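Local atomic coordinates of MccF (Escherichia coli, PDB entry 4IIY), a protein that confers self-immunity to the antibiotic microcin C7 and is probably a serine hydrolase of the peptidase S66 family. Residues I261-K274 and V291-L305. The protein carries 1 engineered substitution. Numbering follows the deposited sequence. Where two conformers were deposited one is given.
Sequences IRNGDILFIEDSRK and VFDKVSAIILGKHEL. With 1EI (5'-O-(L-alpha-glutamylsulfamoyl)inosine), chain K; EDO (1,2-ethanediol), chain L; EDO (1,2-ethanediol), chain M.
Strands 266-270 and 297-301 pair in parallel inside the eight-stranded mixed sheet, between strands 236-245 and 330-334, joined by a crossover through helix 276-288, and the loops beyond them run on together into the ligand pocket. Leu267 and Ile269 carry the pairing: Ile299 N donates to Leu267 O at 2.7 Å, Ile269 N returns to Ile299 O, and Gly301 N closes on Ile269 O. On one side of the sheet Ile299 CG2 meets the edge of the Phe268 ring at CD1, 3.8 Å away. On the other, Ile269 and Leu300 lie side by side; a chi1 of 44° sets Ile269 CG1 between its backbone N and carbonyl carbon, and CD1 beyond it packs on Leu300 CD2. At the entry to the strands the extended Lys294 chain crosses Asn263 and brings NZ to Ile261 O.

Past the strands, the His303 ring receives Lys274 N at NE2, 3.0 Å away and almost in the ring plane, while Asp271 O sits over one face, 3.3 Å above its centre. This bond requires NE2 to be unprotonated. Ser272 OG donates to Glu304 OE1 at 2.6 Å on the anti side of the carboxylate, steadying a group that also takes inosine O3' on OE1 and O2' on OE2. Arg273 lays its guanidinium against Leu305 CD1, with a weak bond from NH1 to O2'. Lys274 NZ holds the ligand's glutamyl carboxylate at OE2. Glu270, a predicted charge-relay residue, bonds His338 and Tyr164. Such a parallel beta-alpha-beta unit, with ligand-binding loops at the C-terminal ends of its strands, is typical of alpha/beta folds.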
loop_
_atom_site.group_PDB
_atom_site.type_symbol
_atom_site.label_atom_id
_atom_site.label_comp_id
_atom_site.label_asym_id
_atom_site.label_seq_id
_atom_site.Cartn_x
_atom_site.Cartn_y
_atom_site.Cartn_z
ATOM N N ILE B 261 2.842 -17.964 -2.229
ATOM C CA ILE B 261 4.081 -18.229 -1.507
ATOM C C ILE B 261 3.941 -19.558 -0.784
ATOM O O ILE B 261 2.915 -19.828 -0.160
ATOM C CB ILE B 261 4.397 -17.099 -0.520
ATOM C CG1 ILE B 261 4.683 -15.818 -1.307
ATOM C CG2 ILE B 261 5.585 -17.469 0.370
ATOM C CD1 ILE B 261 4.817 -14.562 -0.457
ATOM N N ARG B 262 4.968 -20.392 -0.894
ATOM C CA ARG B 262 4.881 -21.755 -0.390
ATOM C C ARG B 262 5.979 -22.071 0.599
ATOM O O ARG B 262 7.017 -21.413 0.627
ATOM C CB ARG B 262 4.932 -22.746 -1.552
ATOM C CG ARG B 262 3.755 -22.596 -2.511
ATOM C CD ARG B 262 3.579 -23.815 -3.402
ATOM N NE ARG B 262 4.459 -23.784 -4.566
ATOM C CZ ARG B 262 4.104 -23.314 -5.757
ATOM N NH1 ARG B 262 2.883 -22.831 -5.946
ATOM N NH2 ARG B 262 4.970 -23.328 -6.761
ATOM N N ASN B 263 5.730 -23.082 1.427
ATOM C CA ASN B 263 6.742 -23.561 2.357
ATOM C C ASN B 263 8.076 -23.760 1.655
ATOM O O ASN B 263 8.146 -24.397 0.609
ATOM C CB ASN B 263 6.308 -24.889 2.985
ATOM C CG ASN B 263 5.185 -24.722 3.986
ATOM O OD1 ASN B 263 5.087 -23.705 4.671
ATOM N ND2 ASN B 263 4.335 -25.739 4.090
ATOM N N GLY B 264 9.132 -23.219 2.248
ATOM C CA GLY B 264 10.458 -23.390 1.692
ATOM C C GLY B 264 10.910 -22.328 0.707
ATOM O O GLY B 264 12.077 -22.303 0.351
ATOM N N ASP B 265 10.007 -21.459 0.258
ATOM C CA ASP B 265 10.400 -20.369 -0.636
ATOM C C ASP B 265 11.400 -19.437 0.039
ATOM O O ASP B 265 11.448 -19.324 1.268
ATOM C CB ASP B 265 9.188 -19.522 -1.047
ATOM C CG ASP B 265 8.325 -20.170 -2.115
ATOM O OD1 ASP B 265 8.725 -21.172 -2.760
ATOM O OD2 ASP B 265 7.213 -19.630 -2.325
ATOM N N ILE B 266 12.184 -18.750 -0.781
ATOM C CA ILE B 266 12.987 -17.619 -0.327
ATOM C C ILE B 266 12.256 -16.335 -0.719
ATOM O O ILE B 266 11.969 -16.126 -1.892
ATOM C CB ILE B 266 14.403 -17.644 -0.946
ATOM C CG1 ILE B 266 15.180 -18.855 -0.427
ATOM C CG2 ILE B 266 15.153 -16.346 -0.649
ATOM C CD1 ILE B 266 16.540 -19.047 -1.075
ATOM N N LEU B 267 11.941 -15.492 0.255
ATOM C CA LEU B 267 11.248 -14.244 -0.039
ATOM C C LEU B 267 12.252 -13.178 -0.412
ATOM O O LEU B 267 13.169 -12.912 0.360
ATOM C CB LEU B 267 10.460 -13.768 1.183
ATOM C CG LEU B 267 9.715 -12.442 0.996
ATOM C CD1 LEU B 267 8.545 -12.632 0.054
ATOM C CD2 LEU B 267 9.249 -11.909 2.338
ATOM N N PHE B 268 12.077 -12.558 -1.578
ATOM C CA PHE B 268 12.882 -11.411 -1.992
ATOM C C PHE B 268 11.991 -10.170 -1.958
ATOM O O PHE B 268 10.951 -10.129 -2.630
ATOM C CB PHE B 268 13.433 -11.632 -3.407
ATOM C CG PHE B 268 13.927 -10.373 -4.061
ATOM C CD1 PHE B 268 15.035 -9.710 -3.564
ATOM C CD2 PHE B 268 13.274 -9.844 -5.163
ATOM C CE1 PHE B 268 15.483 -8.526 -4.161
ATOM C CE2 PHE B 268 13.720 -8.670 -5.764
ATOM C CZ PHE B 268 14.824 -8.014 -5.261
ATOM N N ILE B 269 12.400 -9.176 -1.175
ATOM C CA ILE B 269 11.646 -7.930 -1.068
ATOM C C ILE B 269 12.590 -6.733 -1.028
ATOM O O ILE B 269 13.673 -6.777 -0.416
ATOM C CB ILE B 269 10.718 -7.899 0.166
ATOM C CG1 ILE B 269 11.459 -8.432 1.390
ATOM C CG2 ILE B 269 9.452 -8.698 -0.103
ATOM C CD1 ILE B 269 10.717 -8.209 2.705
ATOM N N GLU B 270 12.194 -5.664 -1.709
ATOM C CA GLU B 270 12.915 -4.398 -1.621
ATOM C C GLU B 270 11.911 -3.265 -1.663
ATOM O O GLU B 270 10.821 -3.404 -2.230
ATOM C CB GLU B 270 13.958 -4.266 -2.740
ATOM C CG GLU B 270 13.400 -4.176 -4.161
ATOM C CD GLU B 270 13.140 -2.745 -4.643
ATOM O OE1 GLU B 270 13.794 -1.789 -4.150
ATOM O OE2 GLU B 270 12.270 -2.568 -5.538
ATOM N N ASP B 271 12.269 -2.145 -1.048
ATOM C CA ASP B 271 11.461 -0.932 -1.136
ATOM C C ASP B 271 12.374 0.279 -1.324
ATOM O O ASP B 271 13.586 0.182 -1.165
ATOM C CB ASP B 271 10.546 -0.745 0.088
ATOM C CG ASP B 271 9.278 -1.586 0.020
ATOM O OD1 ASP B 271 8.504 -1.389 -0.940
ATOM O OD2 ASP B 271 9.048 -2.420 0.927
ATOM N N SER B 272 11.764 1.415 -1.650
ATOM C CA SER B 272 12.474 2.641 -1.980
ATOM C C SER B 272 11.850 3.866 -1.330
ATOM O O SER B 272 10.642 4.066 -1.402
ATOM C CB SER B 272 12.472 2.837 -3.502
ATOM O OG SER B 272 12.775 4.186 -3.860
ATOM N N ARG B 273 12.697 4.685 -0.711
ATOM C CA ARG B 273 12.321 6.002 -0.206
ATOM C C ARG B 273 11.143 5.954 0.754
ATOM O O ARG B 273 10.316 6.871 0.781
ATOM C CB ARG B 273 12.041 6.972 -1.362
ATOM C CG ARG B 273 13.242 7.188 -2.275
ATOM C CD ARG B 273 12.879 8.078 -3.454
ATOM N NE ARG B 273 13.262 9.463 -3.196
ATOM C CZ ARG B 273 14.085 10.175 -3.959
ATOM N NH1 ARG B 273 14.614 9.650 -5.061
ATOM N NH2 ARG B 273 14.375 11.424 -3.623
ATOM N N LYS B 274 11.073 4.899 1.557
ATOM C CA LYS B 274 9.997 4.805 2.530
ATOM C C LYS B 274 10.406 5.263 3.911
ATOM O O LYS B 274 11.580 5.206 4.297
ATOM C CB LYS B 274 9.479 3.369 2.647
ATOM C CG LYS B 274 8.981 2.776 1.355
ATOM C CD LYS B 274 7.931 3.651 0.687
ATOM C CE LYS B 274 7.371 2.963 -0.545
ATOM N NZ LYS B 274 6.557 3.885 -1.358
ATOM N N VAL B 291 3.325 -15.338 5.933
ATOM C CA VAL B 291 4.478 -15.506 5.077
ATOM C C VAL B 291 5.694 -15.995 5.876
ATOM O O VAL B 291 6.469 -16.831 5.396
ATOM C CB VAL B 291 4.800 -14.199 4.336
ATOM C CG1 VAL B 291 6.107 -14.325 3.572
ATOM C CG2 VAL B 291 3.650 -13.828 3.394
ATOM N N PHE B 292 5.852 -15.493 7.096
ATOM C CA PHE B 292 7.016 -15.839 7.910
ATOM C C PHE B 292 6.892 -17.230 8.545
ATOM O O PHE B 292 7.846 -17.721 9.152
ATOM C CB PHE B 292 7.300 -14.754 8.956
ATOM C CG PHE B 292 7.548 -13.386 8.362
ATOM C CD1 PHE B 292 8.302 -13.235 7.207
ATOM C CD2 PHE B 292 7.006 -12.252 8.951
ATOM C CE1 PHE B 292 8.521 -11.978 6.655
ATOM C CE2 PHE B 292 7.228 -10.994 8.403
ATOM C CZ PHE B 292 7.983 -10.861 7.261
ATOM N N ASP B 293 5.735 -17.870 8.384
ATOM C CA ASP B 293 5.568 -19.267 8.780
ATOM C C ASP B 293 5.989 -20.208 7.657
ATOM O O ASP B 293 6.147 -21.414 7.881
ATOM C CB ASP B 293 4.107 -19.563 9.152
ATOM C CG ASP B 293 3.669 -18.877 10.436
ATOM O OD1 ASP B 293 4.536 -18.536 11.267
ATOM O OD2 ASP B 293 2.442 -18.695 10.612
ATOM N N LYS B 294 6.152 -19.667 6.454
ATOM C CA LYS B 294 6.440 -20.476 5.277
ATOM C C LYS B 294 7.874 -20.378 4.779
ATOM O O LYS B 294 8.468 -21.392 4.409
ATOM C CB LYS B 294 5.525 -20.077 4.121
ATOM C CG LYS B 294 4.048 -20.365 4.316
ATOM C CD LYS B 294 3.276 -19.731 3.156
ATOM C CE LYS B 294 1.774 -19.887 3.254
ATOM N NZ LYS B 294 1.132 -19.114 2.143
ATOM N N VAL B 295 8.418 -19.165 4.712
ATOM C CA VAL B 295 9.667 -18.966 3.982
ATOM C C VAL B 295 10.888 -19.460 4.755
ATOM O O VAL B 295 10.930 -19.393 5.987
ATOM C CB VAL B 295 9.859 -17.505 3.498
ATOM C CG1 VAL B 295 8.708 -17.102 2.581
ATOM C CG2 VAL B 295 9.965 -16.541 4.663
ATOM N N SER B 296 11.880 -19.951 4.017
ATOM C CA SER B 296 13.081 -20.482 4.656
ATOM C C SER B 296 14.210 -19.460 4.769
ATOM O O SER B 296 15.175 -19.668 5.511
ATOM C CB SER B 296 13.567 -21.733 3.931
ATOM O OG SER B 296 12.601 -22.766 4.003
ATOM N N ALA B 297 14.089 -18.345 4.052
ATOM C CA ALA B 297 15.045 -17.247 4.147
ATOM C C ALA B 297 14.390 -16.008 3.550
ATOM O O ALA B 297 13.408 -16.106 2.807
ATOM C CB ALA B 297 16.349 -17.582 3.405
ATOM N N ILE B 298 14.946 -14.850 3.886
ATOM C CA ILE B 298 14.501 -13.577 3.335
ATOM C C ILE B 298 15.704 -12.834 2.773
ATOM O O ILE B 298 16.758 -12.780 3.413
ATOM C CB ILE B 298 13.834 -12.708 4.423
ATOM C CG1 ILE B 298 12.584 -13.409 4.967
ATOM C CG2 ILE B 298 13.492 -11.316 3.879
ATOM C CD1 ILE B 298 12.153 -12.891 6.314
ATOM N N ILE B 299 15.538 -12.278 1.574
ATOM C CA ILE B 299 16.502 -11.357 0.984
ATOM C C ILE B 299 15.910 -9.953 1.014
ATOM O O ILE B 299 14.835 -9.718 0.443
ATOM C CB ILE B 299 16.802 -11.716 -0.477
ATOM C CG1 ILE B 299 17.325 -13.154 -0.606
ATOM C CG2 ILE B 299 17.792 -10.714 -1.092
ATOM C CD1 ILE B 299 17.302 -13.670 -2.036
ATOM N N LEU B 300 16.582 -9.032 1.700
ATOM C CA LEU B 300 16.198 -7.626 1.666
ATOM C C LEU B 300 17.112 -6.911 0.684
ATOM O O LEU B 300 18.341 -6.876 0.877
ATOM C CB LEU B 300 16.355 -6.971 3.040
ATOM C CG LEU B 300 15.593 -7.580 4.216
ATOM C CD1 LEU B 300 15.934 -6.824 5.492
ATOM C CD2 LEU B 300 14.084 -7.571 3.974
ATOM N N GLY B 301 16.548 -6.346 -0.379
ATOM C CA GLY B 301 17.337 -5.482 -1.242
ATOM C C GLY B 301 17.716 -4.209 -0.497
ATOM O O GLY B 301 16.988 -3.761 0.399
ATOM N N LYS B 302 18.848 -3.602 -0.846
ATOM C CA LYS B 302 19.192 -2.324 -0.223
ATOM C C LYS B 302 18.053 -1.331 -0.450
ATOM O O LYS B 302 17.553 -1.192 -1.565
ATOM C CB LYS B 302 20.485 -1.743 -0.800
ATOM C CG LYS B 302 21.755 -2.514 -0.458
ATOM C CD LYS B 302 22.986 -1.686 -0.838
ATOM C CE LYS B 302 24.275 -2.291 -0.317
ATOM N NZ LYS B 302 24.557 -3.615 -0.934
ATOM N N HIS B 303 17.687 -0.603 0.598
ATOM C CA HIS B 303 16.577 0.341 0.554
ATOM C C HIS B 303 17.081 1.737 0.204
ATOM O O HIS B 303 17.815 2.344 0.990
ATOM C CB HIS B 303 15.895 0.386 1.930
ATOM C CG HIS B 303 14.565 1.078 1.935
ATOM N ND1 HIS B 303 13.411 0.442 2.339
ATOM C CD2 HIS B 303 14.201 2.348 1.615
ATOM C CE1 HIS B 303 12.388 1.279 2.245
ATOM N NE2 HIS B 303 12.841 2.445 1.812
ATOM N N GLU B 304 16.684 2.271 -0.946
ATOM C CA GLU B 304 17.115 3.598 -1.391
ATOM C C GLU B 304 16.609 4.693 -0.447
ATOM O O GLU B 304 15.401 4.862 -0.284
ATOM C CB GLU B 304 16.573 3.847 -2.799
ATOM C CG GLU B 304 16.826 5.244 -3.361
ATOM C CD GLU B 304 16.133 5.478 -4.697
ATOM O OE1 GLU B 304 15.015 4.967 -4.917
ATOM O OE2 GLU B 304 16.730 6.170 -5.556
ATOM N N LEU B 305 17.529 5.429 0.178
ATOM C CA LEU B 305 17.180 6.608 0.971
ATOM C C LEU B 305 16.075 6.314 1.998
ATOM O O LEU B 305 15.086 7.037 2.101
ATOM C CB LEU B 305 16.801 7.773 0.049
ATOM C CG LEU B 305 17.904 8.215 -0.919
ATOM C CD1 LEU B 305 17.384 9.202 -1.950
ATOM C CD2 LEU B 305 19.065 8.816 -0.142
HETATM O O6 1EI K . 13.535 13.365 -10.379
HETATM C C6 1EI K . 14.201 12.390 -9.966
HETATM N N1 1EI K . 15.389 12.561 -9.352
HETATM C C2 1EI K . 16.118 11.523 -8.907
HETATM N N3 1EI K . 15.731 10.243 -9.038
HETATM C C5 1EI K . 13.705 11.013 -10.148
HETATM C C4 1EI K . 14.559 9.943 -9.639
HETATM N N7 1EI K . 12.624 10.420 -10.692
HETATM C C8 1EI K . 12.769 9.082 -10.542
HETATM N N9 1EI K . 13.923 8.811 -9.912
HETATM C "C1'" 1EI K . 14.430 7.475 -9.556
HETATM O "O4'" 1EI K . 14.018 6.485 -10.487
HETATM C "C2'" 1EI K . 13.824 7.071 -8.228
HETATM O "O2'" 1EI K . 14.673 7.483 -7.158
HETATM C "C3'" 1EI K . 13.733 5.565 -8.334
HETATM O "O3'" 1EI K . 14.798 4.972 -7.595
HETATM C "C4'" 1EI K . 13.930 5.238 -9.803
HETATM C "C5'" 1EI K . 12.790 4.393 -10.356
HETATM O "O5'" 1EI K . 11.549 5.103 -10.286
HETATM S SBF 1EI K . 10.244 4.309 -10.431
HETATM O OAE 1EI K . 9.252 5.163 -11.046
HETATM O OAF 1EI K . 10.556 3.164 -11.244
HETATM N NAQ 1EI K . 9.844 3.869 -9.002
HETATM C C 1EI K . 8.835 3.036 -8.665
HETATM O O 1EI K . 8.059 2.461 -9.420
HETATM C CA 1EI K . 8.678 2.757 -7.198
HETATM N N 1EI K . 9.597 3.566 -6.416
HETATM C CB 1EI K . 7.231 2.992 -6.780
HETATM C CG 1EI K . 6.785 1.971 -5.738
HETATM C CD 1EI K . 7.275 2.366 -4.363
HETATM O OE1 1EI K . 8.214 3.183 -4.267
HETATM O OE2 1EI K . 6.716 1.857 -3.376
HETATM C C1 EDO L . 13.959 -3.687 1.828
HETATM O O1 EDO L . 14.469 -2.696 0.919
HETATM C C2 EDO L . 13.960 -3.191 3.266
HETATM O O2 EDO L . 12.992 -2.141 3.416
HETATM C C1 EDO M . 0.783 -14.468 -0.387
HETATM O O1 EDO M . 0.306 -14.675 0.952
HETATM C C2 EDO M . 0.233 -15.555 -1.295
HETATM O O2 EDO M . 0.688 -16.817 -0.797
HETATM O O HOH W 1 15.793 0.270 -2.979
#